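Long-range contacts in response regulator receiver domain protein (CheY) (Rhodospirillum rubrum, PDB 3HEB), which probably acts as a two-component response regulator receiver domain, taking up a phosphoryl group on an aspartate to relay a signal: residues T6-D12 with A60-D66; L19-I24 with F125-R130; T37-L43 with L69-T73; I75-K79 with R106-A112. The contacts are given in a common frame with arbitrary orientation. Residue numbers count along the deposited sequence, not the author numbering.

Contact 1 of 4, residues T6-D12 with A60-D66; sequences TIVMIED and AQLVLLD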
# COMPACT_ATOMS: atom_id res chain seq x y z
N THR A 6 4.63 -5.26 14.38
CA THR A 6 3.56 -4.74 15.22
C THR A 6 2.54 -3.92 14.44
O THR A 6 2.91 -3.08 13.60
CB THR A 6 4.12 -3.83 16.32
OG1 THR A 6 4.82 -2.74 15.72
CG2 THR A 6 5.07 -4.58 17.21
N ILE A 7 1.27 -4.16 14.70
CA ILE A 7 0.21 -3.40 14.05
C ILE A 7 -0.21 -2.31 15.03
O ILE A 7 -0.61 -2.61 16.15
CB ILE A 7 -1.00 -4.28 13.73
CG1 ILE A 7 -0.59 -5.37 12.73
CG2 ILE A 7 -2.13 -3.43 13.17
CD1 ILE A 7 -1.66 -6.37 12.43
N VAL A 8 -0.07 -1.05 14.62
CA VAL A 8 -0.45 0.07 15.48
C VAL A 8 -1.79 0.61 15.01
O VAL A 8 -1.87 1.21 13.94
CB VAL A 8 0.60 1.20 15.44
CG1 VAL A 8 0.14 2.36 16.31
CG2 VAL A 8 1.95 0.70 15.91
N MSE A 9 -2.84 0.39 15.79
CA MSE A 9 -4.17 0.86 15.42
C MSE A 9 -4.51 2.20 16.07
O MSE A 9 -4.60 2.30 17.30
CB MSE A 9 -5.22 -0.20 15.79
CG MSE A 9 -6.67 0.19 15.50
SE MSE A 9 -7.83 -1.19 15.74
CE MSE A 9 -7.68 -1.44 17.49
N ILE A 10 -4.67 3.22 15.24
CA ILE A 10 -5.02 4.56 15.71
C ILE A 10 -6.49 4.83 15.34
O ILE A 10 -6.81 5.30 14.24
CB ILE A 10 -4.10 5.64 15.08
CG1 ILE A 10 -2.63 5.28 15.35
CG2 ILE A 10 -4.43 7.02 15.66
CD1 ILE A 10 -1.63 6.18 14.64
N GLU A 11 -7.37 4.52 16.27
CA GLU A 11 -8.81 4.67 16.07
C GLU A 11 -9.43 5.11 17.39
O GLU A 11 -9.10 4.56 18.44
CB GLU A 11 -9.38 3.32 15.62
CG GLU A 11 -10.89 3.26 15.52
CD GLU A 11 -11.44 4.15 14.42
OE1 GLU A 11 -11.21 3.84 13.24
OE2 GLU A 11 -12.09 5.17 14.76
N ASP A 12 -10.32 6.09 17.34
CA ASP A 12 -10.97 6.62 18.54
C ASP A 12 -12.37 6.04 18.74
O ASP A 12 -12.88 6.05 19.86
CB ASP A 12 -11.08 8.13 18.47
CG ASP A 12 -12.03 8.58 17.38
OD1 ASP A 12 -11.92 8.05 16.25
OD2 ASP A 12 -12.87 9.46 17.66
N ALA A 60 9.47 -2.73 12.88
CA ALA A 60 8.72 -3.23 11.74
C ALA A 60 7.28 -3.09 12.20
O ALA A 60 6.81 -3.89 13.01
CB ALA A 60 9.07 -4.69 11.47
N GLN A 61 6.59 -2.08 11.70
CA GLN A 61 5.21 -1.82 12.11
C GLN A 61 4.32 -1.30 10.99
O GLN A 61 4.76 -0.57 10.11
CB GLN A 61 5.23 -0.79 13.24
CG GLN A 61 6.12 0.40 12.89
CD GLN A 61 6.29 1.38 14.01
OE1 GLN A 61 6.03 1.06 15.17
NE2 GLN A 61 6.75 2.58 13.68
N LEU A 62 3.05 -1.71 11.03
CA LEU A 62 2.06 -1.26 10.05
C LEU A 62 1.12 -0.39 10.88
O LEU A 62 0.77 -0.75 12.00
CB LEU A 62 1.27 -2.44 9.47
CG LEU A 62 0.04 -2.02 8.64
CD1 LEU A 62 0.38 -2.04 7.16
CD2 LEU A 62 -1.10 -2.96 8.90
N VAL A 63 0.70 0.75 10.33
CA VAL A 63 -0.20 1.61 11.08
C VAL A 63 -1.55 1.83 10.42
O VAL A 63 -1.65 2.20 9.25
CB VAL A 63 0.45 2.99 11.34
CG1 VAL A 63 1.75 2.82 12.12
CG2 VAL A 63 0.72 3.69 10.05
N LEU A 64 -2.60 1.55 11.20
CA LEU A 64 -3.97 1.76 10.75
C LEU A 64 -4.33 3.12 11.32
O LEU A 64 -4.23 3.34 12.52
CB LEU A 64 -4.91 0.71 11.33
CG LEU A 64 -5.10 -0.50 10.44
CD1 LEU A 64 -5.69 -0.05 9.10
CD2 LEU A 64 -3.76 -1.20 10.24
N LEU A 65 -4.74 4.03 10.45
CA LEU A 65 -5.05 5.38 10.91
C LEU A 65 -6.38 5.93 10.42
O LEU A 65 -6.67 5.92 9.22
CB LEU A 65 -3.91 6.32 10.49
CG LEU A 65 -3.97 7.82 10.83
CD1 LEU A 65 -3.87 8.04 12.34
CD2 LEU A 65 -2.83 8.53 10.12
N ASP A 66 -7.18 6.38 11.37
CA ASP A 66 -8.46 7.00 11.08
C ASP A 66 -8.09 8.47 11.04
O ASP A 66 -7.30 8.91 11.87
CB ASP A 66 -9.47 6.72 12.20
CG ASP A 66 -10.81 7.39 11.96
OD1 ASP A 66 -11.14 7.64 10.78
OD2 ASP A 66 -11.54 7.64 12.94
O HOH W 1 -13.69 7.10 14.10
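Ile10 lays its CG2 against CD1 of Leu65, 3.5 Å away, on one face of a parallel pair of strands. The same face carries Val8 and Val63, with Val8 CB 3.9 Å from Val63 CG1. Ile7, Met9, Leu62 and Leu64 point to the other face, where Ile7 CG2 reaches Leu64 CD2 at 4.0 Å. Strands 6-10 and 61-65 run 18° apart and are joined by six backbone hydrogen bonds. The ladder starts at Thr6 N to Ala60 O (2.9 Å) and ends at Asp66 N to Ile10 O (3.1 Å).

Past the strand ends, three acids gather. Glu11 OE2 is 3.1 Å from Asp66 OD2, and Asp12 OD1 is 3.4 Å from that same OD2. Water 1 lies between Glu11 and Asp66, 2.6 Å from Glu11 OE2 and 2.5 Å from Asp66 OD2. Lys118 forms a salt bridge with Glu11, and Thr96 hydrogen-bonds Asp66. The cluster is consistent with the acidic phosphorylation pocket of CheY-like receiver domains. Asp66 is the predicted phosphoacceptor and is unmodified here. In relatives such an acidic cluster binds the magnesium ion needed for phosphoryl transfer.

In the five-stranded sheet, strand 6-10 lies between 33-36 and 61-65, and strand 92-96 follows on the far side of 61-65. Helix 14-26 packs on the Met9 face, and helix 74-83 on the Ile10 face.

Contact 2 of 4, residues L19-I24 with F125-R130; sequences LIEKNI and FANAIR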
# COMPACT_ATOMS: atom_id res chain seq x y z
N LEU A 19 -14.16 -3.81 16.21
CA LEU A 19 -14.52 -4.55 15.00
C LEU A 19 -13.27 -4.84 14.16
O LEU A 19 -13.12 -5.93 13.61
CB LEU A 19 -15.51 -3.74 14.16
CG LEU A 19 -15.76 -4.32 12.77
CD1 LEU A 19 -16.53 -5.63 12.89
CD2 LEU A 19 -16.55 -3.33 11.94
N ILE A 20 -12.38 -3.85 14.08
CA ILE A 20 -11.14 -3.96 13.33
C ILE A 20 -10.26 -5.05 13.93
O ILE A 20 -9.76 -5.92 13.23
CB ILE A 20 -10.37 -2.62 13.38
CG1 ILE A 20 -11.17 -1.52 12.67
CG2 ILE A 20 -9.01 -2.78 12.72
CD1 ILE A 20 -10.59 -0.13 12.83
N GLU A 21 -10.10 -4.99 15.25
CA GLU A 21 -9.27 -5.94 15.97
C GLU A 21 -9.71 -7.38 15.85
O GLU A 21 -8.89 -8.26 15.62
CB GLU A 21 -9.23 -5.56 17.45
CG GLU A 21 -8.39 -6.49 18.32
CD GLU A 21 -8.80 -6.47 19.80
OE1 GLU A 21 -9.09 -5.38 20.35
OE2 GLU A 21 -8.84 -7.57 20.41
N LYS A 22 -11.01 -7.65 16.00
CA LYS A 22 -11.46 -9.03 15.93
C LYS A 22 -11.45 -9.58 14.52
O LYS A 22 -11.31 -10.78 14.33
CB LYS A 22 -12.85 -9.19 16.54
CG LYS A 22 -13.97 -8.48 15.80
CD LYS A 22 -15.30 -8.65 16.53
CE LYS A 22 -15.58 -10.12 16.83
NZ LYS A 22 -15.40 -10.96 15.61
N ASN A 23 -11.59 -8.71 13.54
CA ASN A 23 -11.58 -9.20 12.18
C ASN A 23 -10.17 -9.44 11.69
O ASN A 23 -9.95 -10.20 10.75
CB ASN A 23 -12.36 -8.25 11.28
CG ASN A 23 -13.85 -8.48 11.38
OD1 ASN A 23 -14.36 -9.47 10.85
ND2 ASN A 23 -14.55 -7.60 12.08
N ILE A 24 -9.20 -8.80 12.34
CA ILE A 24 -7.82 -9.02 11.96
C ILE A 24 -7.47 -10.42 12.47
O ILE A 24 -6.74 -11.18 11.81
CB ILE A 24 -6.88 -7.99 12.62
CG1 ILE A 24 -7.12 -6.61 11.99
CG2 ILE A 24 -5.43 -8.41 12.44
CD1 ILE A 24 -6.90 -6.57 10.50
N PHE A 125 -17.90 -3.90 6.15
CA PHE A 125 -16.83 -3.29 6.91
C PHE A 125 -15.97 -4.39 7.55
O PHE A 125 -14.75 -4.39 7.43
CB PHE A 125 -17.45 -2.39 7.99
CG PHE A 125 -16.44 -1.59 8.78
CD1 PHE A 125 -15.08 -1.64 8.48
CD2 PHE A 125 -16.87 -0.76 9.81
CE1 PHE A 125 -14.17 -0.90 9.21
CE2 PHE A 125 -15.95 -0.01 10.54
CZ PHE A 125 -14.59 -0.08 10.24
N ALA A 126 -16.62 -5.33 8.22
CA ALA A 126 -15.92 -6.43 8.89
C ALA A 126 -15.16 -7.29 7.88
O ALA A 126 -14.00 -7.64 8.10
CB ALA A 126 -16.92 -7.29 9.66
N ASN A 127 -15.82 -7.62 6.78
CA ASN A 127 -15.19 -8.42 5.73
C ASN A 127 -13.97 -7.72 5.14
O ASN A 127 -12.96 -8.36 4.86
CB ASN A 127 -16.17 -8.69 4.60
CG ASN A 127 -15.46 -9.04 3.32
OD1 ASN A 127 -14.96 -10.16 3.15
ND2 ASN A 127 -15.37 -8.07 2.40
N ALA A 128 -14.07 -6.40 4.95
CA ALA A 128 -12.96 -5.65 4.39
C ALA A 128 -11.73 -5.70 5.29
O ALA A 128 -10.60 -5.78 4.79
CB ALA A 128 -13.38 -4.21 4.15
N ILE A 129 -11.94 -5.66 6.60
CA ILE A 129 -10.85 -5.72 7.56
C ILE A 129 -10.20 -7.10 7.51
O ILE A 129 -8.98 -7.26 7.64
CB ILE A 129 -11.37 -5.47 8.99
CG1 ILE A 129 -12.05 -4.10 9.06
CG2 ILE A 129 -10.22 -5.57 9.99
CD1 ILE A 129 -12.67 -3.78 10.42
N ARG A 130 -11.04 -8.10 7.32
CA ARG A 130 -10.59 -9.48 7.22
C ARG A 130 -9.70 -9.52 5.98
O ARG A 130 -8.60 -10.09 5.99
CB ARG A 130 -11.82 -10.36 7.05
CG ARG A 130 -11.63 -11.85 7.18
CD ARG A 130 -13.03 -12.47 7.18
NE ARG A 130 -13.85 -11.88 8.25
CZ ARG A 130 -15.11 -11.46 8.11
NH1 ARG A 130 -15.73 -11.56 6.94
NH2 ARG A 130 -15.73 -10.93 9.14
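Ile129 and Asn23 lose the most surface here, 94 and 90 Å², followed by Leu19 with 62 Å². Ile129 is a knob in a hole formed by Leu19, Ile20, Asn23 and Ile24. Its CD1 lies 3.5 Å from Ile20 CG1, and its CG2 lies 3.5 Å from Ile24 CD1.

Asn23 supplies the polar part of the contact. Arg130 NH2 donates to Asn23 OD1 at 2.6 Å, with OD1 near the plane of the guanidinium. Asn23 ND2 turns back to its own helix and donates to Leu19 O at 2.7 Å. The amide therefore has a partner at each end.

Leu19 works on the apolar side. Its CD2 sits over one face of the Phe125 ring, 3.6 Å from the centroid, in a CH-pi contact. Its CD1 meets Ala126 CB at 3.7 Å. His16 adds an edge-to-face ring contact to Phe125.

The axes of the two helical segments approach to 8.2 Å and cross at -50°. Ile20 and Ile24 also touch strand 6-10, so the interface is closed on its sheet side. Pairing of the first helix, 14-26, with the last, 122-136, on one face of the central sheet is characteristic of the CheY-like (βα)5 receiver fold.

Contact 3 of 4, residues T37-L43 with L69-T73; sequences TDGTSAL and LPDMT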
# COMPACT_ATOMS: atom_id res chain seq x y z
N THR A 37 -6.48 5.53 21.21
CA THR A 37 -7.76 6.17 20.90
C THR A 37 -7.65 7.67 20.67
O THR A 37 -8.66 8.34 20.46
CB THR A 37 -8.82 5.88 21.99
OG1 THR A 37 -8.35 6.31 23.27
CG2 THR A 37 -9.10 4.39 22.04
N ASP A 38 -6.43 8.20 20.73
CA ASP A 38 -6.18 9.62 20.48
C ASP A 38 -4.84 9.74 19.76
O ASP A 38 -3.98 8.87 19.91
CB ASP A 38 -6.17 10.42 21.79
CG ASP A 38 -4.99 10.08 22.67
OD1 ASP A 38 -3.84 10.43 22.32
OD2 ASP A 38 -5.20 9.45 23.72
N GLY A 39 -4.67 10.81 19.00
CA GLY A 39 -3.44 11.00 18.25
C GLY A 39 -2.21 11.33 19.08
O GLY A 39 -1.09 11.00 18.68
N THR A 40 -2.41 12.00 20.21
CA THR A 40 -1.32 12.40 21.10
C THR A 40 -0.49 11.21 21.59
O THR A 40 0.72 11.15 21.39
CB THR A 40 -1.87 13.15 22.34
OG1 THR A 40 -2.43 14.40 21.93
CG2 THR A 40 -0.77 13.40 23.36
N SER A 41 -1.17 10.28 22.24
CA SER A 41 -0.51 9.09 22.76
C SER A 41 0.08 8.28 21.62
O SER A 41 1.14 7.68 21.77
CB SER A 41 -1.51 8.24 23.54
OG SER A 41 -2.66 7.96 22.77
N ALA A 42 -0.61 8.28 20.48
CA ALA A 42 -0.15 7.54 19.31
C ALA A 42 1.18 8.12 18.82
O ALA A 42 2.11 7.38 18.51
CB ALA A 42 -1.20 7.59 18.20
N LEU A 43 1.26 9.45 18.75
CA LEU A 43 2.50 10.09 18.32
C LEU A 43 3.57 9.89 19.40
O LEU A 43 4.75 9.77 19.09
CB LEU A 43 2.28 11.59 18.09
CG LEU A 43 1.44 11.98 16.86
CD1 LEU A 43 1.17 13.48 16.89
CD2 LEU A 43 2.18 11.60 15.59
N LEU A 69 -9.83 11.98 14.37
CA LEU A 69 -9.45 11.80 15.76
C LEU A 69 -9.97 12.96 16.60
O LEU A 69 -10.21 14.05 16.08
CB LEU A 69 -7.93 11.69 15.86
CG LEU A 69 -7.38 10.51 15.04
CD1 LEU A 69 -5.86 10.55 15.02
CD2 LEU A 69 -7.91 9.19 15.62
N PRO A 70 -10.14 12.74 17.92
CA PRO A 70 -10.64 13.74 18.86
C PRO A 70 -9.72 14.91 19.22
O PRO A 70 -10.20 16.01 19.53
CB PRO A 70 -11.00 12.91 20.08
CG PRO A 70 -9.94 11.88 20.07
CD PRO A 70 -9.89 11.47 18.62
N ASP A 71 -8.42 14.69 19.19
CA ASP A 71 -7.49 15.74 19.57
C ASP A 71 -6.72 16.35 18.41
O ASP A 71 -6.06 17.38 18.58
CB ASP A 71 -6.51 15.20 20.62
CG ASP A 71 -5.80 13.94 20.16
OD1 ASP A 71 -6.17 13.40 19.10
OD2 ASP A 71 -4.87 13.50 20.88
N MSE A 72 -6.81 15.73 17.24
CA MSE A 72 -6.13 16.24 16.05
C MSE A 72 -6.72 15.54 14.84
O MSE A 72 -7.77 14.91 14.94
CB MSE A 72 -4.61 15.95 16.12
CG MSE A 72 -4.19 14.47 16.26
SE MSE A 72 -2.41 14.21 16.56
CE MSE A 72 -2.28 14.69 18.21
N THR A 73 -6.07 15.69 13.69
CA THR A 73 -6.52 15.01 12.49
C THR A 73 -5.43 14.03 12.12
O THR A 73 -4.25 14.35 12.21
CB THR A 73 -6.74 15.98 11.30
OG1 THR A 73 -7.13 15.21 10.15
CG2 THR A 73 -5.46 16.76 11.00
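Residues 39-43 begin helix 39-47, while 69-73 form an irregular loop beside its N terminus. The CA atoms come nearest at Asp38 and Leu69, 6.1 Å apart. In the receiver fold this loop links strand 61-65, which leads to the predicted phosphoacceptor Asp66, to helix 74-83.

Asp38 is the N-cap. Its OD1 accepts from Ser41 N at 2.7 Å and from Ser41 OG at 2.8 Å. Asp71 adds a second carboxylate from the loop. Its OD1 accepts from Gly39 N at 3.0 Å, and its OD2 from Thr40 N at 3.0 Å. Two amides left open by the first turn thus find acceptors across the contact. Gly39 leaves room for Met72, a selenomethionine: a CB there would clash with Met72 SE. That atom also packs 3.7 Å from Leu43 CD1. Pro70 CG lies 3.8 Å from Thr37 O. The hydroxyl of Thr40 completes the polar set, with OG1 donating to Asp71 OD2 at 2.8 Å.

Contact 4 of 4, residues I75-K79 with R106-A112; sequences IDILK and RCYDLGA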
# COMPACT_ATOMS: atom_id res chain seq x y z
N ILE A 75 -4.40 13.15 9.35
CA ILE A 75 -3.56 13.55 8.23
C ILE A 75 -2.23 14.09 8.74
O ILE A 75 -1.18 13.80 8.17
CB ILE A 75 -4.25 14.60 7.33
CG1 ILE A 75 -5.21 13.89 6.37
CG2 ILE A 75 -3.22 15.40 6.53
CD1 ILE A 75 -5.92 14.82 5.41
N ASP A 76 -2.26 14.85 9.82
CA ASP A 76 -1.02 15.38 10.36
C ASP A 76 -0.15 14.31 10.99
O ASP A 76 1.07 14.44 11.04
CB ASP A 76 -1.34 16.51 11.34
CG ASP A 76 -1.88 17.73 10.63
OD1 ASP A 76 -1.21 18.21 9.70
OD2 ASP A 76 -2.97 18.21 11.00
N ILE A 77 -0.77 13.23 11.47
CA ILE A 77 0.00 12.14 12.05
C ILE A 77 0.76 11.52 10.87
O ILE A 77 1.95 11.24 10.96
CB ILE A 77 -0.92 11.06 12.70
CG1 ILE A 77 -1.62 11.65 13.94
CG2 ILE A 77 -0.10 9.84 13.07
CD1 ILE A 77 -2.50 10.67 14.69
N LEU A 78 0.05 11.35 9.75
CA LEU A 78 0.59 10.79 8.51
C LEU A 78 1.78 11.63 8.04
O LEU A 78 2.83 11.09 7.69
CB LEU A 78 -0.49 10.80 7.42
CG LEU A 78 -0.41 9.94 6.15
CD1 LEU A 78 -1.31 10.59 5.10
CD2 LEU A 78 0.99 9.84 5.62
N LYS A 79 1.59 12.95 8.01
CA LYS A 79 2.64 13.85 7.57
C LYS A 79 3.90 13.69 8.41
O LYS A 79 5.00 13.65 7.88
CB LYS A 79 2.16 15.30 7.63
CG LYS A 79 3.26 16.32 7.33
CD LYS A 79 2.71 17.74 7.13
CE LYS A 79 2.02 17.88 5.78
NZ LYS A 79 1.49 19.26 5.51
N ARG A 106 -4.80 13.68 -1.12
CA ARG A 106 -3.91 14.37 -0.19
C ARG A 106 -3.12 13.37 0.67
O ARG A 106 -1.91 13.55 0.89
CB ARG A 106 -4.73 15.30 0.71
CG ARG A 106 -3.92 16.44 1.33
CD ARG A 106 -4.79 17.35 2.20
NE ARG A 106 -4.14 18.62 2.51
CZ ARG A 106 -4.26 19.73 1.78
NH1 ARG A 106 -5.02 19.74 0.69
NH2 ARG A 106 -3.62 20.84 2.13
N CYS A 107 -3.79 12.32 1.13
CA CYS A 107 -3.14 11.28 1.94
C CYS A 107 -2.03 10.62 1.13
O CYS A 107 -0.91 10.44 1.62
CB CYS A 107 -4.16 10.24 2.40
SG CYS A 107 -5.36 10.85 3.64
N TYR A 108 -2.33 10.26 -0.11
CA TYR A 108 -1.30 9.65 -0.93
C TYR A 108 -0.16 10.66 -1.15
O TYR A 108 1.01 10.29 -1.06
CB TYR A 108 -1.90 9.18 -2.26
CG TYR A 108 -2.69 7.90 -2.14
CD1 TYR A 108 -4.09 7.89 -2.22
CD2 TYR A 108 -2.04 6.67 -1.97
CE1 TYR A 108 -4.82 6.70 -2.13
CE2 TYR A 108 -2.75 5.48 -1.88
CZ TYR A 108 -4.14 5.49 -1.96
OH TYR A 108 -4.84 4.31 -1.89
N ASP A 109 -0.50 11.91 -1.42
CA ASP A 109 0.54 12.91 -1.62
C ASP A 109 1.36 13.01 -0.35
O ASP A 109 2.58 13.17 -0.41
CB ASP A 109 -0.04 14.28 -1.97
CG ASP A 109 -0.68 14.31 -3.35
OD1 ASP A 109 -0.38 13.41 -4.18
OD2 ASP A 109 -1.46 15.25 -3.61
N LEU A 110 0.70 12.92 0.80
CA LEU A 110 1.39 12.97 2.09
C LEU A 110 2.19 11.71 2.38
O LEU A 110 2.92 11.65 3.37
CB LEU A 110 0.41 13.21 3.24
CG LEU A 110 0.15 14.61 3.80
CD1 LEU A 110 1.09 15.64 3.16
CD2 LEU A 110 -1.32 14.97 3.58
N GLY A 111 2.02 10.68 1.55
CA GLY A 111 2.76 9.44 1.73
C GLY A 111 2.06 8.17 2.20
O GLY A 111 2.72 7.17 2.47
N ALA A 112 0.74 8.19 2.31
CA ALA A 112 0.02 7.00 2.76
C ALA A 112 0.25 5.87 1.76
O ALA A 112 0.21 6.10 0.54
CB ALA A 112 -1.46 7.29 2.87
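Arg106 starts the second segment with its aliphatic part, placing CD 4.2 Å from Ile75 CD1. One residue on, Cys107 turns SG to Ile75 CG1 at 4.1 Å. Its CB lies 3.9 Å from Leu78 CD1, and its O is 3.5 Å from the same methyl. Tyr108 and Asp109 take no part and instead contact the second subunit. There Tyr108 hydrogen-bonds Gln140 of that subunit, and Asp109 forms a salt bridge with Arg89 of that subunit.

Leu110 is central, with 89 Å² buried. Its CD2 meets Ile75 CG2 at 3.5 Å, its CB meets Leu78 CD1 at 3.6 Å, and its CD1 touches Lys79 CE at 3.6 Å. The contact joins two consecutive helices of the receiver fold, 74-83 and 101-109, which are linked through strand 92-96. Side chain meets side chain through carbon and sulfur atoms, and Arg106 and Lys79 take part with aliphatic atoms.

Gly111 is the first residue to leave helical phi/psi, and a Schellman motif forms there. Its phi of 109° is positive, and a CB would jam against the carbonyl O of Leu110. Gly111 N bonds Tyr108 O at 2.8 Å, and Ala112 N bonds Cys107 O at 2.9 Å. Ala112 CB lies 4.0 Å from Leu78 CD1 and also packs on Ile94 of strand 92-96.

Overall arrangement
From the N terminus, strand 6-10 opens contact 1 and helix 14-26 opens contact 2. Contact 1 closes at strand 61-65, joining two central strands. Contact 2 closes only at helix 122-136, joining the first and last helices, so the two cross. Contact 3 opens at 37-43, inside the loop of contact 1, and closes beyond it at 69-73, so these also cross. It ties the start of helix 39-47 to the loop after strand 61-65. Contact 4, in series after contacts 1 and 3, joins helices 74-83 and 101-109. Contacts 3 and 4 both nest inside contact 2. Contact 1 is the hub, touching all three others. Ile77 of contact 4 packs on contacts 1 and 3.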